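PDB 4E9X: multicopper oxidase from Uncultured bacterium, which probably couples the one-electron oxidation of its substrates to the reduction of dioxygen to water at copper centres, as laccase-like multicopper oxidases do. Local coordinates for residues A202-D216 / D227-I241. Residues are numbered along the deposited sequence; the frame is centred on the assembly and turned at random. Where two conformers were deposited one is given.
Sequences AMHSHGHDMLVTHKD and DTVLVSPGERYDVII. With CU (copper (II) ion), chain G; CU (copper (II) ion), chain F.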
loop_
_atom_site.group_PDB
_atom_site.type_symbol
_atom_site.label_atom_id
_atom_site.label_comp_id
_atom_site.label_asym_id
_atom_site.label_seq_id
_atom_site.Cartn_x
_atom_site.Cartn_y
_atom_site.Cartn_z
ATOM N N ALA A 202 -5.726 5.884 -2.794
ATOM C CA ALA A 202 -6.064 4.950 -3.875
ATOM C C ALA A 202 -6.843 5.744 -4.921
ATOM O O ALA A 202 -8.032 5.940 -4.830
ATOM C CB ALA A 202 -6.856 3.784 -3.302
ATOM N N MET A 203 -6.165 6.311 -5.900
ATOM C CA MET A 203 -6.793 7.315 -6.786
ATOM C C MET A 203 -7.560 6.606 -7.905
ATOM O O MET A 203 -6.976 5.871 -8.716
ATOM C CB MET A 203 -5.686 8.202 -7.368
ATOM C CG MET A 203 -4.901 8.937 -6.266
ATOM S SD MET A 203 -5.902 9.901 -5.104
ATOM C CE MET A 203 -6.697 11.136 -6.147
ATOM N N HIS A 204 -8.856 6.839 -7.929
ATOM C CA HIS A 204 -9.771 6.159 -8.870
ATOM C C HIS A 204 -10.456 7.163 -9.805
ATOM O O HIS A 204 -11.118 8.103 -9.310
ATOM C CB HIS A 204 -10.822 5.429 -8.069
ATOM C CG HIS A 204 -11.947 4.860 -8.861
ATOM N ND1 HIS A 204 -11.771 4.086 -10.025
ATOM C CD2 HIS A 204 -13.282 4.946 -8.688
ATOM C CE1 HIS A 204 -13.008 3.750 -10.498
ATOM N NE2 HIS A 204 -13.922 4.270 -9.689
ATOM N N SER A 205 -10.334 6.911 -11.093
ATOM C CA SER A 205 -11.013 7.749 -12.094
ATOM C C SER A 205 -12.311 7.078 -12.542
ATOM O O SER A 205 -12.283 6.022 -13.181
ATOM C CB SER A 205 -10.136 7.974 -13.302
ATOM O OG SER A 205 -9.614 6.750 -13.821
ATOM N N HIS A 206 -13.470 7.687 -12.298
ATOM C CA HIS A 206 -14.694 7.172 -12.916
ATOM C C HIS A 206 -14.631 7.444 -14.438
ATOM O O HIS A 206 -13.983 8.394 -14.895
ATOM C CB HIS A 206 -15.933 7.855 -12.338
ATOM C CG HIS A 206 -16.250 7.507 -10.905
ATOM N ND1 HIS A 206 -17.582 7.380 -10.515
ATOM C CD2 HIS A 206 -15.534 7.240 -9.822
ATOM C CE1 HIS A 206 -17.617 7.087 -9.178
ATOM N NE2 HIS A 206 -16.351 6.980 -8.756
ATOM N N GLY A 207 -15.343 6.588 -15.159
ATOM C CA GLY A 207 -15.570 6.838 -16.590
ATOM C C GLY A 207 -14.438 6.485 -17.501
ATOM O O GLY A 207 -14.576 6.610 -18.746
ATOM N N HIS A 208 -13.252 6.139 -16.956
ATOM C CA HIS A 208 -12.016 6.031 -17.736
ATOM C C HIS A 208 -11.075 5.071 -17.042
ATOM O O HIS A 208 -11.016 4.971 -15.836
ATOM C CB HIS A 208 -11.257 7.386 -17.747
ATOM C CG HIS A 208 -12.071 8.559 -18.250
ATOM N ND1 HIS A 208 -13.033 9.156 -17.451
ATOM C CD2 HIS A 208 -12.104 9.204 -19.460
ATOM C CE1 HIS A 208 -13.620 10.111 -18.170
ATOM N NE2 HIS A 208 -13.062 10.165 -19.367
ATOM N N ASP A 209 -10.278 4.362 -17.855
ATOM C CA ASP A 209 -9.063 3.737 -17.336
ATOM C C ASP A 209 -7.884 4.696 -17.501
ATOM O O ASP A 209 -7.874 5.563 -18.358
ATOM C CB ASP A 209 -8.818 2.433 -18.112
ATOM C CG ASP A 209 -9.863 1.408 -17.736
ATOM O OD1 ASP A 209 -10.075 1.204 -16.506
ATOM O OD2 ASP A 209 -10.457 0.820 -18.638
ATOM N N MET A 210 -6.901 4.489 -16.632
ATOM C CA MET A 210 -5.655 5.203 -16.683
ATOM C C MET A 210 -4.567 4.257 -17.207
ATOM O O MET A 210 -4.441 3.103 -16.775
ATOM C CB MET A 210 -5.224 5.623 -15.274
ATOM C CG MET A 210 -6.145 6.734 -14.729
ATOM S SD MET A 210 -5.844 7.081 -12.974
ATOM C CE MET A 210 -6.723 5.738 -12.171
ATOM N N LEU A 211 -3.746 4.714 -18.127
ATOM C CA LEU A 211 -2.568 3.970 -18.548
ATOM C C LEU A 211 -1.398 4.454 -17.696
ATOM O O LEU A 211 -0.995 5.615 -17.834
ATOM C CB LEU A 211 -2.266 4.207 -20.030
ATOM C CG LEU A 211 -1.033 3.431 -20.524
ATOM C CD1 LEU A 211 -1.248 1.911 -20.431
ATOM C CD2 LEU A 211 -0.688 3.832 -21.956
ATOM N N VAL A 212 -0.908 3.596 -16.814
ATOM C CA VAL A 212 0.234 3.937 -15.938
ATOM C C VAL A 212 1.509 3.815 -16.774
ATOM O O VAL A 212 1.881 2.721 -17.218
ATOM C CB VAL A 212 0.263 3.010 -14.720
ATOM C CG1 VAL A 212 1.438 3.451 -13.841
ATOM C CG2 VAL A 212 -1.064 3.013 -13.946
ATOM N N THR A 213 2.173 4.962 -17.006
ATOM C CA THR A 213 3.342 4.974 -17.872
ATOM C C THR A 213 4.656 5.197 -17.152
ATOM O O THR A 213 5.685 4.872 -17.718
ATOM C CB THR A 213 3.177 6.130 -18.911
ATOM O OG1 THR A 213 3.010 7.374 -18.238
ATOM C CG2 THR A 213 1.923 5.938 -19.778
ATOM N N HIS A 214 4.639 5.812 -15.960
ATOM C CA HIS A 214 5.893 6.142 -15.269
ATOM C C HIS A 214 5.771 5.892 -13.770
ATOM O O HIS A 214 4.725 6.212 -13.189
ATOM C CB HIS A 214 6.300 7.618 -15.407
ATOM C CG HIS A 214 6.558 8.122 -16.803
ATOM N ND1 HIS A 214 5.542 8.228 -17.755
ATOM C CD2 HIS A 214 7.715 8.556 -17.378
ATOM C CE1 HIS A 214 6.102 8.716 -18.840
ATOM N NE2 HIS A 214 7.416 8.920 -18.652
ATOM N N LYS A 215 6.836 5.361 -13.233
ATOM C CA LYS A 215 6.959 5.139 -11.793
ATOM C C LYS A 215 8.125 6.006 -11.311
ATOM O O LYS A 215 9.237 5.887 -11.843
ATOM C CB LYS A 215 7.208 3.650 -11.507
ATOM C CG LYS A 215 7.811 3.326 -10.167
ATOM C CD LYS A 215 6.965 3.736 -8.951
ATOM C CE LYS A 215 7.712 3.262 -7.703
ATOM N NZ LYS A 215 7.342 4.093 -6.541
ATOM N N ASP A 216 7.827 6.899 -10.347
ATOM C CA ASP A 216 8.851 7.813 -9.797
ATOM C C ASP A 216 9.548 8.588 -10.921
ATOM O O ASP A 216 10.737 8.917 -10.840
ATOM C CB ASP A 216 9.864 7.061 -8.942
ATOM C CG ASP A 216 9.181 6.401 -7.705
ATOM O OD1 ASP A 216 8.024 6.741 -7.387
ATOM O OD2 ASP A 216 9.878 5.529 -7.148
ATOM N N ASP A 227 -7.820 1.264 -13.080
ATOM C CA ASP A 227 -8.817 2.290 -12.733
ATOM C C ASP A 227 -8.576 2.838 -11.329
ATOM O O ASP A 227 -9.169 3.878 -10.996
ATOM C CB ASP A 227 -10.238 1.733 -12.940
ATOM C CG ASP A 227 -10.657 0.620 -12.010
ATOM O OD1 ASP A 227 -10.430 0.663 -10.779
ATOM O OD2 ASP A 227 -11.276 -0.332 -12.512
ATOM N N THR A 228 -7.674 2.227 -10.546
ATOM C CA THR A 228 -7.362 2.699 -9.186
ATOM C C THR A 228 -5.855 2.555 -8.997
ATOM O O THR A 228 -5.292 1.471 -9.135
ATOM C CB THR A 228 -8.114 1.849 -8.145
ATOM O OG1 THR A 228 -9.534 1.946 -8.378
ATOM C CG2 THR A 228 -7.861 2.333 -6.695
ATOM N N VAL A 229 -5.175 3.679 -8.701
ATOM C CA VAL A 229 -3.731 3.656 -8.565
ATOM C C VAL A 229 -3.372 4.011 -7.133
ATOM O O VAL A 229 -3.706 5.116 -6.646
ATOM C CB VAL A 229 -3.104 4.710 -9.513
ATOM C CG1 VAL A 229 -1.610 4.837 -9.264
ATOM C CG2 VAL A 229 -3.358 4.349 -10.994
ATOM N N LEU A 230 -2.687 3.113 -6.441
ATOM C CA LEU A 230 -2.292 3.331 -5.050
ATOM C C LEU A 230 -1.010 4.161 -5.008
ATOM O O LEU A 230 -0.008 3.785 -5.622
ATOM C CB LEU A 230 -2.021 1.994 -4.358
ATOM C CG LEU A 230 -1.779 2.077 -2.851
ATOM C CD1 LEU A 230 -3.078 2.555 -2.186
ATOM C CD2 LEU A 230 -1.314 0.721 -2.294
ATOM N N VAL A 231 -1.100 5.283 -4.278
ATOM C CA VAL A 231 0.036 6.192 -4.175
ATOM C C VAL A 231 0.411 6.336 -2.710
ATOM O O VAL A 231 -0.444 6.684 -1.899
ATOM C CB VAL A 231 -0.382 7.575 -4.736
ATOM C CG1 VAL A 231 0.783 8.557 -4.694
ATOM C CG2 VAL A 231 -0.967 7.450 -6.154
ATOM N N SER A 232 1.644 6.029 -2.356
ATOM C CA SER A 232 2.105 6.022 -0.975
ATOM C C SER A 232 3.196 7.079 -0.790
ATOM O O SER A 232 3.694 7.625 -1.807
ATOM C CB SER A 232 2.548 4.611 -0.597
ATOM O OG SER A 232 3.872 4.276 -0.883
ATOM N N PRO A 233 3.559 7.386 0.435
ATOM C CA PRO A 233 4.519 8.502 0.659
ATOM C C PRO A 233 5.824 8.355 -0.104
ATOM O O PRO A 233 6.523 7.344 -0.086
ATOM C CB PRO A 233 4.755 8.442 2.170
ATOM C CG PRO A 233 3.403 7.945 2.686
ATOM C CD PRO A 233 3.038 6.855 1.705
ATOM N N GLY A 234 6.165 9.463 -0.804
ATOM C CA GLY A 234 7.389 9.526 -1.569
ATOM C C GLY A 234 7.224 9.203 -3.045
ATOM O O GLY A 234 8.008 9.683 -3.868
ATOM N N GLU A 235 6.193 8.391 -3.357
ATOM C CA GLU A 235 6.070 7.883 -4.717
ATOM C C GLU A 235 5.478 8.889 -5.692
ATOM O O GLU A 235 4.732 9.766 -5.286
ATOM C CB GLU A 235 5.137 6.671 -4.759
ATOM C CG GLU A 235 5.595 5.498 -3.868
ATOM C CD GLU A 235 4.715 4.310 -4.253
ATOM O OE1 GLU A 235 3.607 4.276 -3.727
ATOM O OE2 GLU A 235 5.074 3.503 -5.114
ATOM N N ARG A 236 5.783 8.701 -6.976
ATOM C CA ARG A 236 4.987 9.358 -8.017
ATOM C C ARG A 236 4.585 8.303 -9.033
ATOM O O ARG A 236 5.299 7.335 -9.313
ATOM C CB ARG A 236 5.761 10.495 -8.723
ATOM C CG ARG A 236 5.936 11.732 -7.841
ATOM C CD ARG A 236 7.134 11.659 -6.902
ATOM N NE ARG A 236 8.373 11.555 -7.654
ATOM C CZ ARG A 236 9.404 10.734 -7.370
ATOM N NH1 ARG A 236 9.416 9.930 -6.318
ATOM N NH2 ARG A 236 10.467 10.738 -8.196
ATOM N N TYR A 237 3.387 8.514 -9.596
ATOM C CA TYR A 237 2.939 7.751 -10.750
ATOM C C TYR A 237 2.470 8.729 -11.820
ATOM O O TYR A 237 1.739 9.670 -11.470
ATOM C CB TYR A 237 1.765 6.807 -10.399
ATOM C CG TYR A 237 2.282 5.665 -9.545
ATOM C CD1 TYR A 237 2.739 4.481 -10.164
ATOM C CD2 TYR A 237 2.330 5.749 -8.142
ATOM C CE1 TYR A 237 3.227 3.407 -9.393
ATOM C CE2 TYR A 237 2.808 4.697 -7.384
ATOM C CZ TYR A 237 3.261 3.540 -8.018
ATOM O OH TYR A 237 3.753 2.479 -7.251
ATOM N N ASP A 238 2.842 8.510 -13.090
ATOM C CA ASP A 238 2.259 9.271 -14.173
ATOM C C ASP A 238 1.349 8.349 -14.939
ATOM O O ASP A 238 1.708 7.201 -15.215
ATOM C CB ASP A 238 3.290 9.807 -15.164
ATOM C CG ASP A 238 4.387 10.738 -14.686
ATOM O OD1 ASP A 238 4.581 10.924 -13.469
ATOM O OD2 ASP A 238 5.033 11.316 -15.576
ATOM N N VAL A 239 0.177 8.881 -15.311
ATOM C CA VAL A 239 -0.769 8.105 -16.099
ATOM C C VAL A 239 -1.232 8.987 -17.274
ATOM O O VAL A 239 -1.038 10.204 -17.299
ATOM C CB VAL A 239 -1.999 7.678 -15.273
ATOM C CG1 VAL A 239 -1.543 6.907 -14.009
ATOM C CG2 VAL A 239 -2.896 8.875 -14.905
ATOM N N ILE A 240 -1.845 8.326 -18.255
ATOM C CA ILE A 240 -2.548 8.982 -19.366
ATOM C C ILE A 240 -4.009 8.568 -19.311
ATOM O O ILE A 240 -4.329 7.373 -19.208
ATOM C CB ILE A 240 -1.935 8.535 -20.728
ATOM C CG1 ILE A 240 -0.457 8.952 -20.860
ATOM C CG2 ILE A 240 -2.772 9.069 -21.873
ATOM C CD1 ILE A 240 -0.306 10.467 -20.956
ATOM N N ILE A 241 -4.885 9.566 -19.426
ATOM C CA ILE A 241 -6.306 9.325 -19.672
ATOM C C ILE A 241 -6.634 9.870 -21.054
ATOM O O ILE A 241 -6.346 11.033 -21.346
ATOM C CB ILE A 241 -7.209 9.976 -18.609
ATOM C CG1 ILE A 241 -7.054 9.219 -17.276
ATOM C CG2 ILE A 241 -8.661 10.005 -19.101
ATOM C CD1 ILE A 241 -7.840 9.810 -16.123
HETATM CU CU CU G . -15.726 4.035 -9.714
HETATM CU CU CU F . -16.184 6.802 -6.836
HETATM O O HOH W 1 1.926 9.914 -18.453
HETATM O O HOH W 2 5.938 8.955 -12.087
#
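Met210, Val212, Val229 and Val239 fill the core between two antiparallel strand pairs, 202-205 with 228-231 and 210-215 with 236-241, which lie in the two facing sheets of a cupredoxin-type beta sandwich. Val212 CG2 and Val229 CG2 meet tip to tip across the sheets at 4.0 Å. With CG beside its backbone N (chi1 -70°) and the chain bent only at chi3, Met210 runs alongside Ile241 and brings CE to Val229 CG2. In the second pair a classic beta bulge sets Thr213 and His214 opposite the single residue Asp238, whose O takes a bond from Thr213 N and a weak one from His214 N. Over one face of the His214 imidazole sits Asp238 OD2, which also pairs with Lys190. At the copper end, Asp227 O is gripped twice, by Ser205 N and by His204 ND1. His204 ND1 lies 2.8 Å from Asp227 O, 52° above the carbonyl plane. Together with the copper bound to NE2 at 1.8 Å, which His60 of a second subunit shares, this second-shell bond helps fix the rotation of the His204 ring; His206 NE2 binds another copper at 1.9 Å. At the other end Lys215 CD lies against the Tyr237 ring, and Lys215 NZ forms a salt bridge to Glu235 OE2 at 2.7 Å on the anti lone pair. Lys215 NZ also pairs with Asp216 and bonds to Thr228 O of a third subunit. Tyr237 OH donates to Glu235 OE2 from the syn side, tilted out of the carboxylate plane, while Glu235 OE1 receives Ser232 N and OG. A glutamine in place of Glu235 would probably leave Lys215 without this charge partner. Asp216, whose OD2 takes N-H groups of Asp227 and Thr228 of the third subunit, accepts Arg236 N at OD1, 3.0 Å away and almost straight (168°).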